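Local coordinates for protein lipocalin allergen (Canis lupus familiaris, PDB 4ODD) that is a secreted dog dander allergen of the lipocalin family and probably binds small molecules inside its beta-barrel, at residues 15-20 with 113-118; 37-42 with 53-58. One frame throughout, in Å; residues are numbered along the deposited sequence.

Contact 1: 15-20 with 113-118; sequences WKTLYV and VALLMG
Five backbone hydrogen bonds sew 15-20 to 113-118, two antiparallel strands whose axes come within 4.4 Å. At one end K16 and G118 form a hydrogen-bonded pair: K16 N gives to G118 O, and G118 N returns to K16 O at 2.7 Å, both donors lying in the carbonyl planes. Further on, L116 O accepts twice, from L18 N at 2.8 Å and from Y19 N at a longer 3.2 Å. L18 and Y19 thus both face L116, a classic beta bulge that shifts the register by one. Y19 O takes L116 N in return, from above the carbonyl plane. With L18 psi at -58°, the CB of this extra residue points toward 113-118, and L18 CD2 sits 3.7 Å from G118 CA.

Together the strands close the lipocalin barrel, first strand against last of the eight. W15 belongs to the family's Gly-X-Trp signature; its indole makes a cation-pi contact with R119, and NE1 bonds to V11 O.

Apolar contacts divide between the sheet's two faces. Y19 and L116 lie side by side, ring atom Y19 CD2 meeting methyl L116 CD2 at 4.0 Å, with Y19 touching I128 and L116 touching F131 of helix 125-137. On the face of T17, V20, L115 and M117, V20 CG1 meets L115 CD2 at 3.4 Å. From the end of the strand, W15 CE3 comes within 4.1 Å of M117 CB. The hydroxyl of T17 serves the next strand, where OG1 is hydrogen-bonded to I36 O and L38 N.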
ATOM      1  N   TRP A  15      -4.880  -9.544   1.036  1.00 41.31           N
ATOM      2  CA  TRP A  15      -4.273  -8.626   1.976  1.00 35.51           C
ATOM      3  C   TRP A  15      -5.319  -7.656   2.468  1.00 31.30           C
ATOM      4  O   TRP A  15      -6.273  -7.342   1.746  1.00 31.81           O
ATOM      5  CB  TRP A  15      -3.149  -7.856   1.303  1.00 33.31           C
ATOM      6  CG  TRP A  15      -1.962  -8.689   1.031  1.00 35.04           C
ATOM      7  CD1 TRP A  15      -1.554  -9.157  -0.183  1.00 36.60           C
ATOM      8  CD2 TRP A  15      -1.018  -9.172   1.989  1.00 41.71           C
ATOM      9  NE1 TRP A  15      -0.409  -9.897  -0.044  1.00 34.66           N
ATOM     10  CE2 TRP A  15      -0.056  -9.922   1.280  1.00 40.91           C
ATOM     11  CE3 TRP A  15      -0.891  -9.044   3.378  1.00 40.98           C
ATOM     12  CZ2 TRP A  15       1.023 -10.545   1.913  1.00 34.84           C
ATOM     13  CZ3 TRP A  15       0.175  -9.667   4.008  1.00 48.20           C
ATOM     14  CH2 TRP A  15       1.120 -10.411   3.273  1.00 42.31           C
ATOM     15  N   LYS A  16      -5.137  -7.186   3.695  1.00 39.10           N
ATOM     16  CA  LYS A  16      -6.021  -6.213   4.293  1.00 44.53           C
ATOM     17  C   LYS A  16      -5.143  -5.042   4.741  1.00 47.70           C
ATOM     18  O   LYS A  16      -4.023  -5.255   5.236  1.00 46.39           O
ATOM     19  CB  LYS A  16      -6.760  -6.837   5.481  1.00 46.86           C
ATOM     20  CG  LYS A  16      -7.434  -5.817   6.392  1.00 56.62           C
ATOM     21  CD  LYS A  16      -8.126  -6.473   7.594  1.00 76.77           C
ATOM     22  CE  LYS A  16      -8.888  -5.436   8.445  1.00 73.20           C
ATOM     23  NZ  LYS A  16      -9.862  -4.638   7.626  1.00 74.25           N
ATOM     24  N   THR A  17      -5.626  -3.813   4.560  1.00 33.48           N
ATOM     25  CA  THR A  17      -4.836  -2.670   5.002  1.00 33.20           C
ATOM     26  C   THR A  17      -4.992  -2.474   6.506  1.00 37.90           C
ATOM     27  O   THR A  17      -6.105  -2.411   7.009  1.00 44.21           O
ATOM     28  CB  THR A  17      -5.238  -1.358   4.309  1.00 33.52           C
ATOM     29  OG1 THR A  17      -5.308  -1.555   2.893  1.00 38.58           O
ATOM     30  CG2 THR A  17      -4.217  -0.275   4.635  1.00 25.33           C
ATOM     31  N   LEU A  18      -3.873  -2.372   7.213  1.00 38.72           N
ATOM     32  CA  LEU A  18      -3.890  -2.066   8.641  1.00 30.30           C
ATOM     33  C   LEU A  18      -3.544  -0.597   8.900  1.00 40.44           C
ATOM     34  O   LEU A  18      -4.334   0.153   9.494  1.00 43.46           O
ATOM     35  CB  LEU A  18      -2.925  -2.978   9.387  1.00 33.89           C
ATOM     36  CG  LEU A  18      -3.467  -4.370   9.727  1.00 42.10           C
ATOM     37  CD1 LEU A  18      -4.520  -4.816   8.730  1.00 43.81           C
ATOM     38  CD2 LEU A  18      -2.353  -5.389   9.838  1.00 32.77           C
ATOM     39  N   TYR A  19      -2.370  -0.174   8.443  1.00 47.25           N
ATOM     40  CA  TYR A  19      -1.959   1.213   8.634  1.00 48.96           C
ATOM     41  C   TYR A  19      -1.477   1.829   7.343  1.00 51.32           C
ATOM     42  O   TYR A  19      -0.935   1.144   6.482  1.00 50.89           O
ATOM     43  CB  TYR A  19      -0.835   1.314   9.662  1.00 47.74           C
ATOM     44  CG  TYR A  19      -1.199   0.900  11.070  1.00 51.87           C
ATOM     45  CD1 TYR A  19      -1.511   1.854  12.035  1.00 66.52           C
ATOM     46  CD2 TYR A  19      -1.205  -0.433  11.445  1.00 54.25           C
ATOM     47  CE1 TYR A  19      -1.832   1.486  13.334  1.00 64.48           C
ATOM     48  CE2 TYR A  19      -1.525  -0.808  12.739  1.00 55.69           C
ATOM     49  CZ  TYR A  19      -1.838   0.154  13.675  1.00 65.23           C
ATOM     50  OH  TYR A  19      -2.157  -0.223  14.955  1.00 69.67           O
ATOM     51  N   VAL A  20      -1.681   3.133   7.222  1.00 39.42           N
ATOM     52  CA  VAL A  20      -1.075   3.929   6.169  1.00 42.70           C
ATOM     53  C   VAL A  20      -0.553   5.222   6.774  1.00 41.14           C
ATOM     54  O   VAL A  20      -1.113   5.743   7.741  1.00 42.92           O
ATOM     55  CB  VAL A  20      -2.080   4.302   5.055  1.00 37.79           C
ATOM     56  CG1 VAL A  20      -2.544   3.080   4.325  1.00 42.72           C
ATOM     57  CG2 VAL A  20      -3.252   5.052   5.644  1.00 31.41           C
ATOM     58  N   VAL A 113       3.969   7.346   0.583  1.00 43.70           N
ATOM     59  CA  VAL A 113       2.923   6.571   1.263  1.00 48.54           C
ATOM     60  C   VAL A 113       3.482   5.284   1.817  1.00 43.47           C
ATOM     61  O   VAL A 113       4.082   4.507   1.076  1.00 43.40           O
ATOM     62  CB  VAL A 113       1.777   6.213   0.319  1.00 51.72           C
ATOM     63  CG1 VAL A 113       0.713   5.453   1.067  1.00 42.09           C
ATOM     64  CG2 VAL A 113       1.210   7.470  -0.326  1.00 39.06           C
ATOM     65  N   ALA A 114       3.314   5.072   3.119  1.00 38.45           N
ATOM     66  CA  ALA A 114       3.762   3.824   3.732  1.00 44.21           C
ATOM     67  C   ALA A 114       2.549   2.942   4.130  1.00 44.37           C
ATOM     68  O   ALA A 114       1.533   3.449   4.614  1.00 41.86           O
ATOM     69  CB  ALA A 114       4.693   4.102   4.923  1.00 33.06           C
ATOM     70  N   LEU A 115       2.640   1.637   3.898  1.00 40.94           N
ATOM     71  CA  LEU A 115       1.533   0.753   4.230  1.00 39.84           C
ATOM     72  C   LEU A 115       1.932  -0.496   4.986  1.00 39.89           C
ATOM     73  O   LEU A 115       2.901  -1.187   4.622  1.00 37.77           O
ATOM     74  CB  LEU A 115       0.792   0.301   2.988  1.00 36.90           C
ATOM     75  CG  LEU A 115       0.220   1.339   2.056  1.00 44.86           C
ATOM     76  CD1 LEU A 115       0.951   1.240   0.750  1.00 49.79           C
ATOM     77  CD2 LEU A 115      -1.253   1.045   1.875  1.00 43.03           C
ATOM     78  N   LEU A 116       1.150  -0.787   6.027  1.00 36.59           N
ATOM     79  CA  LEU A 116       1.228  -2.058   6.717  1.00 36.75           C
ATOM     80  C   LEU A 116      -0.008  -2.827   6.326  1.00 39.21           C
ATOM     81  O   LEU A 116      -1.129  -2.369   6.527  1.00 37.48           O
ATOM     82  CB  LEU A 116       1.283  -1.868   8.226  1.00 46.06           C
ATOM     83  CG  LEU A 116       1.422  -3.175   9.013  1.00 46.66           C
ATOM     84  CD1 LEU A 116       2.460  -4.079   8.373  1.00 43.17           C
ATOM     85  CD2 LEU A 116       1.760  -2.895  10.480  1.00 40.71           C
ATOM     86  N   MET A 117       0.198  -3.979   5.712  1.00 43.69           N
ATOM     87  CA  MET A 117      -0.917  -4.779   5.254  1.00 44.14           C
ATOM     88  C   MET A 117      -0.852  -6.110   5.967  1.00 45.56           C
ATOM     89  O   MET A 117       0.234  -6.659   6.182  1.00 42.26           O
ATOM     90  CB  MET A 117      -0.857  -4.991   3.745  1.00 44.10           C
ATOM     91  CG  MET A 117      -1.167  -3.748   2.931  1.00 44.49           C
ATOM     92  SD  MET A 117      -0.314  -3.853   1.345  1.00 44.72           S
ATOM     93  CE  MET A 117       1.384  -3.819   1.920  1.00 43.00           C
ATOM     94  N   GLY A 118      -2.019  -6.627   6.338  1.00 41.89           N
ATOM     95  CA  GLY A 118      -2.067  -7.869   7.088  1.00 46.87           C
ATOM     96  C   GLY A 118      -2.714  -8.990   6.317  1.00 50.26           C
ATOM     97  O   GLY A 118      -3.530  -8.761   5.432  1.00 44.47           O
TER

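Contact 2: 37-42 with 53-58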
ATOM      1  N   TYR A  37      -7.978   0.376   0.723  1.00 41.19           N
ATOM      2  CA  TYR A  37      -8.328  -0.857   1.406  1.00 41.07           C
ATOM      3  C   TYR A  37      -7.978  -2.009   0.504  1.00 37.33           C
ATOM      4  O   TYR A  37      -8.649  -2.270  -0.497  1.00 39.60           O
ATOM      5  CB  TYR A  37      -9.803  -0.874   1.790  1.00 35.83           C
ATOM      6  CG  TYR A  37     -10.126   0.191   2.812  1.00 47.31           C
ATOM      7  CD1 TYR A  37      -9.882  -0.027   4.172  1.00 44.25           C
ATOM      8  CD2 TYR A  37     -10.663   1.419   2.428  1.00 42.39           C
ATOM      9  CE1 TYR A  37     -10.181   0.946   5.126  1.00 44.08           C
ATOM     10  CE2 TYR A  37     -10.964   2.385   3.369  1.00 41.90           C
ATOM     11  CZ  TYR A  37     -10.716   2.147   4.712  1.00 48.93           C
ATOM     12  OH  TYR A  37     -11.016   3.128   5.625  1.00 49.08           O
ATOM     13  N   LEU A  38      -6.891  -2.678   0.845  1.00 30.79           N
ATOM     14  CA  LEU A  38      -6.453  -3.809   0.056  1.00 34.97           C
ATOM     15  C   LEU A  38      -7.406  -4.968   0.105  1.00 39.26           C
ATOM     16  O   LEU A  38      -8.066  -5.216   1.123  1.00 37.29           O
ATOM     17  CB  LEU A  38      -5.055  -4.242   0.458  1.00 29.43           C
ATOM     18  CG  LEU A  38      -4.234  -3.654  -0.693  1.00 45.92           C
ATOM     19  CD1 LEU A  38      -3.072  -2.809  -0.186  1.00 38.99           C
ATOM     20  CD2 LEU A  38      -3.798  -4.734  -1.693  1.00 36.01           C
ATOM     21  N   ARG A  39      -7.491  -5.657  -1.022  1.00 40.12           N
ATOM     22  CA  ARG A  39      -8.195  -6.928  -1.068  1.00 44.72           C
ATOM     23  C   ARG A  39      -7.196  -8.017  -1.399  1.00 46.71           C
ATOM     24  O   ARG A  39      -7.170  -9.060  -0.744  1.00 45.21           O
ATOM     25  CB  ARG A  39      -9.336  -6.900  -2.080  1.00 42.02           C
ATOM     26  CG  ARG A  39     -10.534  -6.055  -1.607  1.00 46.82           C
ATOM     27  CD  ARG A  39     -11.143  -6.632  -0.330  1.00 42.92           C
ATOM     28  NE  ARG A  39     -12.272  -5.856   0.153  1.00 49.70           N
ATOM     29  CZ  ARG A  39     -12.204  -4.982   1.150  1.00 47.41           C
ATOM     30  NH1 ARG A  39     -11.055  -4.765   1.770  1.00 47.52           N
ATOM     31  NH2 ARG A  39     -13.285  -4.318   1.526  1.00 47.69           N
ATOM     32  N   GLY A  40      -6.352  -7.775  -2.400  1.00 36.28           N
ATOM     33  CA  GLY A  40      -5.349  -8.761  -2.739  1.00 35.16           C
ATOM     34  C   GLY A  40      -4.303  -8.299  -3.721  1.00 43.34           C
ATOM     35  O   GLY A  40      -4.434  -7.266  -4.373  1.00 42.08           O
ATOM     36  N   ILE A  41      -3.242  -9.081  -3.823  1.00 38.53           N
ATOM     37  CA  ILE A  41      -2.205  -8.821  -4.799  1.00 44.69           C
ATOM     38  C   ILE A  41      -1.884 -10.052  -5.634  1.00 46.29           C
ATOM     39  O   ILE A  41      -1.811 -11.173  -5.116  1.00 38.31           O
ATOM     40  CB  ILE A  41      -0.941  -8.356  -4.104  1.00 43.67           C
ATOM     41  CG1 ILE A  41      -1.206  -7.013  -3.428  1.00 38.25           C
ATOM     42  CG2 ILE A  41       0.200  -8.271  -5.102  1.00 41.52           C
ATOM     43  CD1 ILE A  41      -0.158  -6.631  -2.403  1.00 40.13           C
ATOM     44  N   ASN A  42      -1.686  -9.829  -6.930  1.00 45.41           N
ATOM     45  CA  ASN A  42      -1.361 -10.902  -7.862  1.00 46.69           C
ATOM     46  C   ASN A  42      -0.033 -10.634  -8.522  1.00 46.08           C
ATOM     47  O   ASN A  42       0.139  -9.604  -9.162  1.00 50.99           O
ATOM     48  CB  ASN A  42      -2.425 -11.012  -8.945  1.00 49.58           C
ATOM     49  CG  ASN A  42      -3.812 -10.983  -8.388  1.00 65.89           C
ATOM     50  OD1 ASN A  42      -4.299  -9.933  -7.958  1.00 70.45           O
ATOM     51  ND2 ASN A  42      -4.469 -12.134  -8.388  1.00 60.24           N
ATOM     52  N   ASN A  53      -5.404  -5.206  -6.084  1.00 37.99           N
ATOM     53  CA  ASN A  53      -6.843  -5.110  -6.008  1.00 38.63           C
ATOM     54  C   ASN A  53      -7.238  -4.506  -4.661  1.00 41.17           C
ATOM     55  O   ASN A  53      -6.810  -4.991  -3.597  1.00 44.49           O
ATOM     56  CB  ASN A  53      -7.457  -6.485  -6.216  1.00 37.18           C
ATOM     57  CG  ASN A  53      -8.955  -6.474  -6.067  1.00 51.20           C
ATOM     58  OD1 ASN A  53      -9.508  -7.019  -5.094  1.00 48.46           O
ATOM     59  ND2 ASN A  53      -9.632  -5.840  -7.026  1.00 45.21           N
ATOM     60  N   PHE A  54      -8.034  -3.438  -4.700  1.00 38.40           N
ATOM     61  CA  PHE A  54      -8.340  -2.704  -3.478  1.00 38.87           C
ATOM     62  C   PHE A  54      -9.520  -1.771  -3.644  1.00 37.76           C
ATOM     63  O   PHE A  54      -9.944  -1.486  -4.758  1.00 36.97           O
ATOM     64  CB  PHE A  54      -7.124  -1.899  -3.044  1.00 31.99           C
ATOM     65  CG  PHE A  54      -6.714  -0.848  -4.037  1.00 39.21           C
ATOM     66  CD1 PHE A  54      -7.262   0.432  -3.991  1.00 40.34           C
ATOM     67  CD2 PHE A  54      -5.764  -1.128  -5.010  1.00 35.28           C
ATOM     68  CE1 PHE A  54      -6.864   1.410  -4.907  1.00 44.23           C
ATOM     69  CE2 PHE A  54      -5.374  -0.169  -5.928  1.00 41.15           C
ATOM     70  CZ  PHE A  54      -5.913   1.096  -5.881  1.00 39.66           C
ATOM     71  N   TYR A  55     -10.044  -1.287  -2.524  1.00 38.47           N
ATOM     72  CA  TYR A  55     -11.130  -0.304  -2.549  1.00 46.27           C
ATOM     73  C   TYR A  55     -10.659   1.059  -2.042  1.00 41.16           C
ATOM     74  O   TYR A  55      -9.807   1.153  -1.157  1.00 45.63           O
ATOM     75  CB  TYR A  55     -12.324  -0.777  -1.708  1.00 46.32           C
ATOM     76  CG  TYR A  55     -13.173  -1.858  -2.350  1.00 52.71           C
ATOM     77  CD1 TYR A  55     -14.263  -1.531  -3.154  1.00 58.36           C
ATOM     78  CD2 TYR A  55     -12.902  -3.201  -2.134  1.00 53.99           C
ATOM     79  CE1 TYR A  55     -15.051  -2.513  -3.738  1.00 55.60           C
ATOM     80  CE2 TYR A  55     -13.685  -4.198  -2.715  1.00 52.60           C
ATOM     81  CZ  TYR A  55     -14.756  -3.844  -3.518  1.00 60.18           C
ATOM     82  OH  TYR A  55     -15.531  -4.827  -4.100  1.00 59.33           O
ATOM     83  N   VAL A  56     -11.198   2.112  -2.639  1.00 45.09           N
ATOM     84  CA  VAL A  56     -11.109   3.454  -2.077  1.00 53.85           C
ATOM     85  C   VAL A  56     -12.522   3.966  -1.891  1.00 51.27           C
ATOM     86  O   VAL A  56     -13.417   3.636  -2.677  1.00 60.20           O
ATOM     87  CB  VAL A  56     -10.379   4.446  -3.015  1.00 54.57           C
ATOM     88  CG1 VAL A  56      -8.891   4.282  -2.908  1.00 50.70           C
ATOM     89  CG2 VAL A  56     -10.848   4.255  -4.457  1.00 59.00           C
ATOM     90  N   LYS A  57     -12.727   4.764  -0.847  1.00 64.71           N
ATOM     91  CA  LYS A  57     -14.008   5.437  -0.670  1.00 69.64           C
ATOM     92  C   LYS A  57     -13.985   6.698  -1.544  1.00 70.95           C
ATOM     93  O   LYS A  57     -13.161   7.585  -1.343  1.00 68.07           O
ATOM     94  CB  LYS A  57     -14.283   5.768   0.814  1.00 64.85           C
ATOM     95  CG  LYS A  57     -14.510   4.559   1.768  1.00 65.56           C
ATOM     96  CD  LYS A  57     -14.735   5.043   3.234  1.00 99.63           C
ATOM     97  CE  LYS A  57     -14.444   3.981   4.316  1.00 92.63           C
ATOM     98  NZ  LYS A  57     -14.267   4.580   5.697  1.00 77.26           N
ATOM     99  N   VAL A  58     -14.864   6.750  -2.539  1.00 62.52           N
ATOM    100  CA  VAL A  58     -14.956   7.914  -3.415  1.00 73.11           C
ATOM    101  C   VAL A  58     -16.303   8.613  -3.260  1.00 73.68           C
ATOM    102  O   VAL A  58     -17.311   8.175  -3.825  1.00 76.50           O
ATOM    103  CB  VAL A  58     -14.748   7.536  -4.899  1.00 70.82           C
ATOM    104  CG1 VAL A  58     -15.092   8.719  -5.799  1.00 73.56           C
ATOM    105  CG2 VAL A  58     -13.316   7.061  -5.134  1.00 52.59           C
TER
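The second and third strands of the lipocalin barrel form a beta hairpin, and here the axes of strands 37-42 and 53-57 run antiparallel at 164°. Y37 and Y55 make a hydrogen-bonded pair, Y37 N to Y55 O at 2.7 Å and Y55 N back to Y37 O. Beyond the L38-F54 pair, N53 O is gripped by two amides: R39 N on a lone pair at 2.7 Å, and G40 N at 3.1 Å from above the carbonyl plane. N53 N closes the ladder onto G40 O, nearly along the C=O axis.

The extra residue, R39, has psi -46°, and its CB points toward the partner strand. Its chain bends at chi2, crossing Y55 at about a right angle; Y55 CD2 lies over one face of the guanidinium, 3.6 Å from R39 NE, with the two planes 49° apart. NH1 reaches back to L38 O and also forms a salt bridge with D152, while NE bonds to P155 O, so D152 and P155 near the C terminus probably fix its orientation. N53 ND2 turns to S66 and E64 on the following strand. On the face of L38 and F54, opposite Y37, N53 and Y55, L38 CG meets F54 CB at 4.1 Å, and the F54 ring stands edge-to-face with Y81. With R39 and G40 both opposite N53, this is a classic beta bulge in an antiparallel hairpin of a lipocalin barrel.

From the N terminus the chain enters the barrel along 15-20, then runs out along 37-42 and returns antiparallel along 53-58. That hairpin is contact 2, a loop with ten residues between its segments. The chain next lays down the remaining barrel strands as far as 113-118, where contact 1 joins the eighth to the first and closes a longer loop, inside which contact 2 is nested. Strand 13-22 adjoins strand 36-44, so the two contacts share one curled sheet, their centres about 11 Å apart. W15 N is probably hydrogen-bonded to R39 O, and M117 SD packs on L38 CD1. The C-terminal tail returns to the hairpin, and the C62-C154 disulfide ties it to strand 62-71.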